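Local coordinates for protein pyridoxine 4-oxidase (PDB 4HA6) that oxidises the 4-hydroxymethyl group of pyridoxine to the aldehyde, as an FAD-dependent member of the GMC oxidoreductase family, at residues A[154-159]-A[412-417]; A[259-264]-A[371-376]; A[299-304]-A[417-422]. All coordinates share one frame; numbering follows the deposited sequence.

Interaction 1 of 3, residues A[154-159]-A[412-417]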
loop_
_atom_site.group_PDB
_atom_site.type_symbol
_atom_site.label_atom_id
_atom_site.label_comp_id
_atom_site.label_asym_id
_atom_site.label_seq_id
_atom_site.Cartn_x
_atom_site.Cartn_y
_atom_site.Cartn_z
ATOM N N ALA A 154 6.957 -22.167 6.337
ATOM C CA ALA A 154 5.637 -21.607 6.036
ATOM C C ALA A 154 4.559 -22.687 5.984
ATOM O O ALA A 154 3.425 -22.471 6.431
ATOM C CB ALA A 154 5.661 -20.815 4.742
ATOM N N ARG A 155 4.897 -23.856 5.445
ATOM C CA ARG A 155 3.916 -24.932 5.411
ATOM C C ARG A 155 3.574 -25.389 6.822
ATOM O O ARG A 155 2.438 -25.779 7.110
ATOM C CB ARG A 155 4.406 -26.109 4.560
ATOM C CG ARG A 155 4.424 -25.817 3.070
ATOM C CD ARG A 155 4.795 -27.054 2.268
ATOM N NE ARG A 155 6.126 -26.942 1.674
ATOM C CZ ARG A 155 7.201 -27.584 2.126
ATOM N NH1 ARG A 155 7.100 -28.391 3.179
ATOM N NH2 ARG A 155 8.374 -27.423 1.520
ATOM N N ALA A 156 4.567 -25.352 7.701
ATOM C CA ALA A 156 4.380 -25.768 9.078
ATOM C C ALA A 156 3.485 -24.743 9.783
ATOM O O ALA A 156 2.627 -25.095 10.612
ATOM C CB ALA A 156 5.718 -25.884 9.765
ATOM N N PHE A 157 3.693 -23.472 9.448
ATOM C CA PHE A 157 2.903 -22.391 10.011
ATOM C C PHE A 157 1.458 -22.571 9.559
ATOM O O PHE A 157 0.518 -22.473 10.361
ATOM C CB PHE A 157 3.466 -21.065 9.520
ATOM C CG PHE A 157 2.612 -19.873 9.838
ATOM C CD1 PHE A 157 2.614 -19.318 11.115
ATOM C CD2 PHE A 157 1.843 -19.271 8.843
ATOM C CE1 PHE A 157 1.843 -18.194 11.407
ATOM C CE2 PHE A 157 1.063 -18.145 9.124
ATOM C CZ PHE A 157 1.064 -17.608 10.406
ATOM N N ILE A 158 1.295 -22.865 8.275
ATOM C CA ILE A 158 -0.030 -23.036 7.685
ATOM C C ILE A 158 -0.767 -24.180 8.380
ATOM O O ILE A 158 -1.943 -24.045 8.723
ATOM C CB ILE A 158 0.071 -23.215 6.147
ATOM C CG1 ILE A 158 0.304 -21.851 5.486
ATOM C CG2 ILE A 158 -1.193 -23.845 5.550
ATOM C CD1 ILE A 158 0.631 -21.920 4.019
ATOM N N GLU A 159 -0.060 -25.284 8.620
ATOM C CA GLU A 159 -0.613 -26.419 9.365
ATOM C C GLU A 159 -1.018 -26.052 10.794
ATOM O O GLU A 159 -2.038 -26.518 11.299
ATOM C CB GLU A 159 0.402 -27.563 9.414
ATOM C CG GLU A 159 0.525 -28.325 8.107
ATOM C CD GLU A 159 -0.774 -29.009 7.727
ATOM O OE1 GLU A 159 -1.528 -29.418 8.643
ATOM O OE2 GLU A 159 -1.042 -29.131 6.517
ATOM N N ASP A 412 2.296 -27.641 18.235
ATOM C CA ASP A 412 3.047 -28.845 17.868
ATOM C C ASP A 412 3.436 -28.901 16.389
ATOM O O ASP A 412 4.459 -29.480 16.035
ATOM C CB ASP A 412 2.223 -30.087 18.188
ATOM C CG ASP A 412 2.258 -30.453 19.650
ATOM O OD1 ASP A 412 3.061 -29.852 20.405
ATOM O OD2 ASP A 412 1.485 -31.357 20.036
ATOM N N GLU A 413 2.610 -28.315 15.526
ATOM C CA GLU A 413 2.884 -28.299 14.087
ATOM C C GLU A 413 4.157 -27.531 13.740
ATOM O O GLU A 413 4.684 -27.669 12.631
ATOM C CB GLU A 413 1.696 -27.713 13.318
ATOM C CG GLU A 413 0.452 -28.608 13.317
ATOM C CD GLU A 413 -0.276 -28.624 14.656
ATOM O OE1 GLU A 413 -1.179 -29.468 14.817
ATOM O OE2 GLU A 413 0.037 -27.796 15.541
ATOM N N LEU A 414 4.650 -26.728 14.682
ATOM C CA LEU A 414 5.892 -25.960 14.475
ATOM C C LEU A 414 7.054 -26.466 15.355
ATOM O O LEU A 414 8.147 -25.897 15.346
ATOM C CB LEU A 414 5.647 -24.464 14.716
ATOM C CG LEU A 414 5.100 -23.617 13.564
ATOM C CD1 LEU A 414 4.540 -22.311 14.106
ATOM C CD2 LEU A 414 6.180 -23.330 12.531
ATOM N N ALA A 415 6.806 -27.547 16.094
ATOM C CA ALA A 415 7.796 -28.142 16.983
ATOM C C ALA A 415 9.053 -28.611 16.251
ATOM O O ALA A 415 10.125 -28.730 16.856
ATOM C CB ALA A 415 7.176 -29.301 17.743
ATOM N N GLY A 416 8.933 -28.884 14.958
ATOM C CA GLY A 416 10.099 -29.274 14.182
ATOM C C GLY A 416 11.040 -28.101 13.954
ATOM O O GLY A 416 12.244 -28.286 13.715
ATOM N N TRP A 417 10.505 -26.884 14.034
ATOM C CA TRP A 417 11.315 -25.697 13.744
ATOM C C TRP A 417 11.689 -24.910 14.988
ATOM O O TRP A 417 12.752 -24.278 15.032
ATOM C CB TRP A 417 10.587 -24.777 12.756
ATOM C CG TRP A 417 10.569 -25.336 11.392
ATOM C CD1 TRP A 417 9.581 -26.093 10.819
ATOM C CD2 TRP A 417 11.603 -25.216 10.418
ATOM N NE1 TRP A 417 9.950 -26.451 9.540
ATOM C CE2 TRP A 417 11.189 -25.920 9.272
ATOM C CE3 TRP A 417 12.846 -24.581 10.404
ATOM C CZ2 TRP A 417 11.973 -26.003 8.123
ATOM C CZ3 TRP A 417 13.618 -24.658 9.269
ATOM C CH2 TRP A 417 13.182 -25.359 8.142
#
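Apolar contacts at A156 carry the centre of this joint. Its methyl leaves helix 152-163 toward the loop at 412-417 and meets L414 and W417 together. CD2 of L414 lies 3.8 Å from A156 CB, and CD1 on the pyrrole side of the W417 indole stands 4.0 Å from the same methyl. L414, with chi1 at -85°, swings CD2 to the helix backbone, 4.0 Å from F157 N. L414 also touches L153, and W417 touches P152, three and four residues before A156, so the two large side chains lie along the first turn of the helix. F157 points the other way, onto V335 and C337 of strand 333-338. Helix 152-163 is thus packed between the antiparallel sheet that includes 314-320 and 333-338 and the short 3-10 turn at 412-414, which follows helix 392-409 and leads into strand 418-421.

Van der Waals contacts with backbone oxygens complete the fit. The methyl of A156 sits 3.5 Å from E413 O, and CG of E413 rests 3.8 Å from E159 O, with A160 and S163 also touched by this side chain.

The charged groups of E159 and E413 do not pair with each other. Their CB and CG carbons pack at 4.0 Å, E159 CB to E413 CG, while both chains bend at chi2 (-63° in E159, 74° in E413) and the carboxylates part, OE1 of E159 lying 6.2 Å from OE1 of E413. Each acid has its own basic partner, R168 for E159 and R411 for E413, which probably offsets the repulsion between like charges.

Interaction 2 of 3, residues A[259-264]-A[371-376]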
loop_
_atom_site.group_PDB
_atom_site.type_symbol
_atom_site.label_atom_id
_atom_site.label_comp_id
_atom_site.label_asym_id
_atom_site.label_seq_id
_atom_site.Cartn_x
_atom_site.Cartn_y
_atom_site.Cartn_z
ATOM N N LEU A 259 1.588 18.030 -3.070
ATOM C CA LEU A 259 1.499 18.834 -4.285
ATOM C C LEU A 259 0.336 19.796 -4.170
ATOM O O LEU A 259 0.453 20.967 -4.546
ATOM C CB LEU A 259 1.321 17.952 -5.523
ATOM C CG LEU A 259 1.085 18.709 -6.834
ATOM C CD1 LEU A 259 2.160 19.796 -7.072
ATOM C CD2 LEU A 259 1.017 17.738 -8.005
ATOM N N LEU A 260 -0.792 19.307 -3.661
ATOM C CA LEU A 260 -1.969 20.166 -3.510
ATOM C C LEU A 260 -1.681 21.327 -2.545
ATOM O O LEU A 260 -2.023 22.493 -2.840
ATOM C CB LEU A 260 -3.201 19.355 -3.091
ATOM C CG LEU A 260 -3.686 18.327 -4.128
ATOM C CD1 LEU A 260 -4.733 17.405 -3.540
ATOM C CD2 LEU A 260 -4.228 19.011 -5.392
ATOM N N MET A 261 -1.011 21.033 -1.429
ATOM C CA MET A 261 -0.697 22.087 -0.460
ATOM C C MET A 261 0.306 23.118 -1.011
ATOM O O MET A 261 0.097 24.333 -0.873
ATOM C CB MET A 261 -0.243 21.487 0.877
ATOM C CG MET A 261 -1.324 20.654 1.576
ATOM S SD MET A 261 -0.806 20.034 3.213
ATOM C CE MET A 261 -0.054 18.440 2.805
ATOM N N ARG A 262 1.372 22.640 -1.657
ATOM C CA ARG A 262 2.321 23.526 -2.355
ATOM C C ARG A 262 1.615 24.447 -3.360
ATOM O O ARG A 262 2.101 25.543 -3.638
ATOM C CB ARG A 262 3.427 22.720 -3.074
ATOM C CG ARG A 262 4.554 22.219 -2.162
ATOM C CD ARG A 262 5.771 21.707 -2.953
ATOM N NE ARG A 262 5.401 20.893 -4.115
ATOM C CZ ARG A 262 5.301 19.562 -4.107
ATOM N NH1 ARG A 262 5.548 18.873 -2.998
ATOM N NH2 ARG A 262 4.953 18.913 -5.213
ATOM N N SER A 263 0.476 23.993 -3.896
ATOM C CA SER A 263 -0.279 24.742 -4.894
ATOM C C SER A 263 -1.298 25.656 -4.239
ATOM O O SER A 263 -2.074 26.322 -4.928
ATOM C CB SER A 263 -0.994 23.800 -5.860
ATOM O OG SER A 263 -0.086 22.911 -6.485
ATOM N N GLY A 264 -1.296 25.690 -2.907
ATOM C CA GLY A 264 -2.200 26.564 -2.183
ATOM C C GLY A 264 -3.574 25.947 -2.043
ATOM O O GLY A 264 -4.558 26.653 -1.810
ATOM N N VAL A 371 -0.667 14.363 7.258
ATOM C CA VAL A 371 0.561 14.825 6.602
ATOM C C VAL A 371 0.372 16.306 6.295
ATOM O O VAL A 371 -0.682 16.708 5.780
ATOM C CB VAL A 371 0.817 14.102 5.263
ATOM C CG1 VAL A 371 2.235 14.393 4.770
ATOM C CG2 VAL A 371 0.618 12.610 5.408
ATOM N N ARG A 372 1.384 17.112 6.621
ATOM C CA ARG A 372 1.377 18.564 6.392
ATOM C C ARG A 372 2.678 18.954 5.706
ATOM O O ARG A 372 3.727 18.414 6.051
ATOM C CB ARG A 372 1.361 19.319 7.725
ATOM C CG ARG A 372 0.045 19.349 8.458
ATOM C CD ARG A 372 0.212 20.077 9.808
ATOM N NE ARG A 372 0.666 19.191 10.881
ATOM C CZ ARG A 372 1.632 19.479 11.751
ATOM N NH1 ARG A 372 2.282 20.635 11.684
ATOM N NH2 ARG A 372 1.957 18.602 12.687
ATOM N N ILE A 373 2.632 19.896 4.765
ATOM C CA ILE A 373 3.883 20.432 4.213
ATOM C C ILE A 373 4.530 21.316 5.283
ATOM O O ILE A 373 3.808 21.974 6.064
ATOM C CB ILE A 373 3.657 21.273 2.932
ATOM C CG1 ILE A 373 2.595 22.353 3.161
ATOM C CG2 ILE A 373 3.264 20.378 1.740
ATOM C CD1 ILE A 373 2.520 23.399 2.034
ATOM N N SER A 374 5.865 21.337 5.336
ATOM C CA SER A 374 6.572 22.218 6.282
ATOM C C SER A 374 6.964 23.564 5.653
ATOM O O SER A 374 7.292 24.532 6.355
ATOM C CB SER A 374 7.821 21.522 6.860
ATOM O OG SER A 374 8.828 21.319 5.863
ATOM N N GLY A 375 6.940 23.631 4.328
ATOM C CA GLY A 375 7.292 24.865 3.640
ATOM C C GLY A 375 6.855 24.738 2.195
ATOM O O GLY A 375 6.284 23.708 1.818
ATOM N N PRO A 376 7.130 25.766 1.375
ATOM C CA PRO A 376 6.685 25.710 -0.025
ATOM C C PRO A 376 7.579 24.841 -0.922
ATOM O O PRO A 376 7.154 24.505 -2.031
ATOM C CB PRO A 376 6.786 27.178 -0.490
ATOM C CG PRO A 376 7.253 27.997 0.731
ATOM C CD PRO A 376 7.833 27.021 1.702
#
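M261 and I373 run antiparallel alongside each other, M261 from the last turn of helix 252-262 and I373 from the chain just after strand 370-372. The M261 side chain is extended at chi2 and bends at chi3 (-90°), which lays CE against the backbone, 3.5 Å from V371 O. I373 returns the approach with its CD1, 3.6 Å from M261 CB, and its CG2 flanks the same side chain. CG1 of I373 occupies the crowded position between backbone N and carbonyl carbon (chi1 52°). An alanine at I373 would remove CG1, CG2 and CD1 and would probably leave M261 and L271 of helix 268-273 less tightly packed.

R262 departs in another direction: its CD passes 3.3 Å from P376 O, then the chain bends at chi3 (-42°) and turns the guanidinium back over its own helix, L259 CA lying under one face, toward its rim. NE is hydrogen-bonded to R219 O, and the side chain touches FAD. After the helix, G264 with positive phi and two bonds back into the last turn makes a Schellman motif; R262, two residues earlier, belongs to the FAD pocket of this GMC oxidoreductase.

Interaction 3 of 3, residues A[299-304]-A[417-422]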
loop_
_atom_site.group_PDB
_atom_site.type_symbol
_atom_site.label_atom_id
_atom_site.label_comp_id
_atom_site.label_asym_id
_atom_site.label_seq_id
_atom_site.Cartn_x
_atom_site.Cartn_y
_atom_site.Cartn_z
ATOM N N LEU A 299 9.412 -13.433 17.938
ATOM C CA LEU A 299 10.681 -13.980 17.446
ATOM C C LEU A 299 10.991 -15.335 18.085
ATOM O O LEU A 299 10.984 -15.451 19.317
ATOM C CB LEU A 299 11.811 -13.006 17.807
ATOM C CG LEU A 299 13.074 -12.838 16.957
ATOM C CD1 LEU A 299 14.349 -12.900 17.828
ATOM C CD2 LEU A 299 13.134 -13.797 15.772
ATOM N N TYR A 300 11.280 -16.341 17.257
ATOM C CA TYR A 300 11.587 -17.703 17.740
ATOM C C TYR A 300 12.986 -18.177 17.353
ATOM O O TYR A 300 13.370 -18.132 16.178
ATOM C CB TYR A 300 10.570 -18.713 17.186
ATOM C CG TYR A 300 9.172 -18.486 17.691
ATOM C CD1 TYR A 300 8.727 -19.120 18.845
ATOM C CD2 TYR A 300 8.299 -17.610 17.034
ATOM C CE1 TYR A 300 7.439 -18.907 19.337
ATOM C CE2 TYR A 300 7.004 -17.388 17.516
ATOM C CZ TYR A 300 6.586 -18.044 18.670
ATOM O OH TYR A 300 5.317 -17.843 19.166
ATOM N N ALA A 301 13.742 -18.661 18.332
ATOM C CA ALA A 301 14.999 -19.335 18.029
ATOM C C ALA A 301 14.661 -20.618 17.276
ATOM O O ALA A 301 13.729 -21.338 17.663
ATOM C CB ALA A 301 15.759 -19.656 19.319
ATOM N N ALA A 302 15.397 -20.913 16.207
ATOM C CA ALA A 302 15.115 -22.126 15.434
ATOM C C ALA A 302 15.919 -23.328 15.925
ATOM O O ALA A 302 17.082 -23.188 16.316
ATOM C CB ALA A 302 15.340 -21.898 13.949
ATOM N N ARG A 303 15.286 -24.499 15.879
ATOM C CA ARG A 303 15.867 -25.763 16.331
ATOM C C ARG A 303 16.870 -26.287 15.302
ATOM O O ARG A 303 17.667 -27.182 15.589
ATOM C CB ARG A 303 14.748 -26.802 16.532
ATOM C CG ARG A 303 15.132 -27.978 17.416
ATOM C CD ARG A 303 13.986 -28.970 17.555
ATOM N NE ARG A 303 13.585 -29.428 16.249
ATOM C CZ ARG A 303 14.089 -30.499 15.652
ATOM N NH1 ARG A 303 14.999 -31.263 16.264
ATOM N NH2 ARG A 303 13.666 -30.814 14.443
ATOM N N LYS A 304 16.809 -25.736 14.095
ATOM C CA LYS A 304 17.719 -26.118 13.021
ATOM C C LYS A 304 17.814 -24.962 12.023
ATOM O O LYS A 304 17.001 -24.045 12.085
ATOM C CB LYS A 304 17.231 -27.403 12.364
ATOM C CG LYS A 304 15.803 -27.387 11.863
ATOM C CD LYS A 304 15.333 -28.832 11.727
ATOM C CE LYS A 304 14.080 -28.974 10.894
ATOM N NZ LYS A 304 13.805 -30.435 10.686
ATOM N N TRP A 417 10.505 -26.884 14.034
ATOM C CA TRP A 417 11.315 -25.697 13.744
ATOM C C TRP A 417 11.689 -24.910 14.988
ATOM O O TRP A 417 12.752 -24.278 15.032
ATOM C CB TRP A 417 10.587 -24.777 12.756
ATOM C CG TRP A 417 10.569 -25.336 11.392
ATOM C CD1 TRP A 417 9.581 -26.093 10.819
ATOM C CD2 TRP A 417 11.603 -25.216 10.418
ATOM N NE1 TRP A 417 9.950 -26.451 9.540
ATOM C CE2 TRP A 417 11.189 -25.920 9.272
ATOM C CE3 TRP A 417 12.846 -24.581 10.404
ATOM C CZ2 TRP A 417 11.973 -26.003 8.123
ATOM C CZ3 TRP A 417 13.618 -24.658 9.269
ATOM C CH2 TRP A 417 13.182 -25.359 8.142
ATOM N N ARG A 418 10.809 -24.953 15.989
ATOM C CA ARG A 418 10.897 -24.079 17.151
ATOM C C ARG A 418 11.855 -24.638 18.194
ATOM O O ARG A 418 11.697 -25.770 18.641
ATOM C CB ARG A 418 9.490 -23.902 17.768
ATOM C CG ARG A 418 9.432 -22.965 18.972
ATOM C CD ARG A 418 8.049 -22.989 19.663
ATOM N NE ARG A 418 7.751 -24.311 20.227
ATOM C CZ ARG A 418 6.856 -25.157 19.722
ATOM N NH1 ARG A 418 6.145 -24.819 18.653
ATOM N NH2 ARG A 418 6.659 -26.337 20.290
ATOM N N GLU A 419 12.853 -23.854 18.586
ATOM C CA GLU A 419 13.676 -24.240 19.733
ATOM C C GLU A 419 13.030 -23.631 20.984
ATOM O O GLU A 419 12.752 -24.331 21.964
ATOM C CB GLU A 419 15.137 -23.792 19.541
ATOM C CG GLU A 419 15.965 -23.677 20.818
ATOM C CD GLU A 419 16.453 -25.013 21.349
ATOM O OE1 GLU A 419 16.168 -26.060 20.722
ATOM O OE2 GLU A 419 17.133 -25.009 22.400
ATOM N N ARG A 420 12.754 -22.330 20.917
ATOM C CA ARG A 420 12.023 -21.616 21.963
ATOM C C ARG A 420 11.712 -20.195 21.496
ATOM O O ARG A 420 12.323 -19.698 20.538
ATOM C CB ARG A 420 12.842 -21.537 23.251
ATOM C CG ARG A 420 14.100 -20.694 23.101
ATOM C CD ARG A 420 14.681 -20.307 24.458
ATOM N NE ARG A 420 15.715 -19.281 24.332
ATOM C CZ ARG A 420 16.962 -19.525 23.935
ATOM N NH1 ARG A 420 17.327 -20.762 23.620
ATOM N NH2 ARG A 420 17.844 -18.535 23.848
ATOM N N GLU A 421 10.774 -19.539 22.180
ATOM C CA GLU A 421 10.453 -18.144 21.896
ATOM C C GLU A 421 11.543 -17.250 22.466
ATOM O O GLU A 421 11.954 -17.424 23.619
ATOM C CB GLU A 421 9.110 -17.762 22.526
ATOM C CG GLU A 421 8.581 -16.386 22.135
ATOM C CD GLU A 421 7.300 -16.015 22.880
ATOM O OE1 GLU A 421 6.197 -16.263 22.354
ATOM O OE2 GLU A 421 7.396 -15.465 23.995
ATOM N N LEU A 422 12.020 -16.306 21.661
ATOM C CA LEU A 422 12.934 -15.280 22.157
ATOM C C LEU A 422 12.147 -14.021 22.585
ATOM O O LEU A 422 12.428 -13.429 23.623
ATOM C CB LEU A 422 13.997 -14.950 21.098
ATOM C CG LEU A 422 14.858 -16.140 20.632
ATOM C CD1 LEU A 422 15.762 -15.792 19.438
ATOM C CD2 LEU A 422 15.700 -16.675 21.783
#
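Strands 293-302 and 418-421 run antiparallel, A301 and R420 forming a hydrogen-bonded pair and Y300 and E421 a non-hydrogen-bonded one, before the register slips by one residue. A301 N bonds to R420 O at 2.8 Å, nearly along the C=O axis, while A301 O receives E419 N from above its carbonyl plane. Two residues, E419 and R420, thus stand opposite the single A301, a classic beta bulge, where the 417-422 chain turns a corner. Beyond it the ladder continues with R303 N to W417 O (2.7 Å, 170° at the hydrogen), and L422 N donates to L299 O in the carbonyl plane. The pairing adds 418-421 to the antiparallel sheet in which 293-302 also pairs with 355-362.

Y300 rises on the same face as E421, CG anti to the carbonyl carbon. CD1 and CE1 carry the contacts: CD1 is 3.6 Å from E421 CA, and CE1 lies beside E421 CB and CG. R418 runs alongside in the same direction, its CG 3.9 Å from Y300 CD1, with the guanidinium plane turned 67° from the ring. Y300 OH and E421 OE1 both reach N298; E421 also forms a salt bridge with R406 and accepts from G425 N, which probably holds its carboxylate charged; R418 NH1 bonds to R411 O.

On the other face the methyl of A301 meets L422 CG at 3.9 Å. L299 and L422 cross obliquely, their CD1 atoms 3.6 Å apart. K304 NZ stands above the six-membered ring of W417 at 5.5 Å from its centroid, a long approach, at most a weak cation-pi attraction.

How the interactions relate
Interactions 1 and 3 are neighbours, their centres about 11 Å apart, and share W417: its indole packs on the helix of 154-159 while its carbonyl continues the strand pairing with 299-304. They also touch directly, R303 NH2 lying 3.0 Å from G416 O in a probable hydrogen bond. Interaction 2 lies across the chain's centre, about 49 Å from interaction 1 and 48 Å from interaction 3 between centres. It is the one beside the cofactor, the R262 side chain being about 4 Å from FAD. Interactions 1 and 3 both lie away from the annotated sites; the F157 side chain stays about 11 Å from the bound pyridoxamine at the nearest atoms.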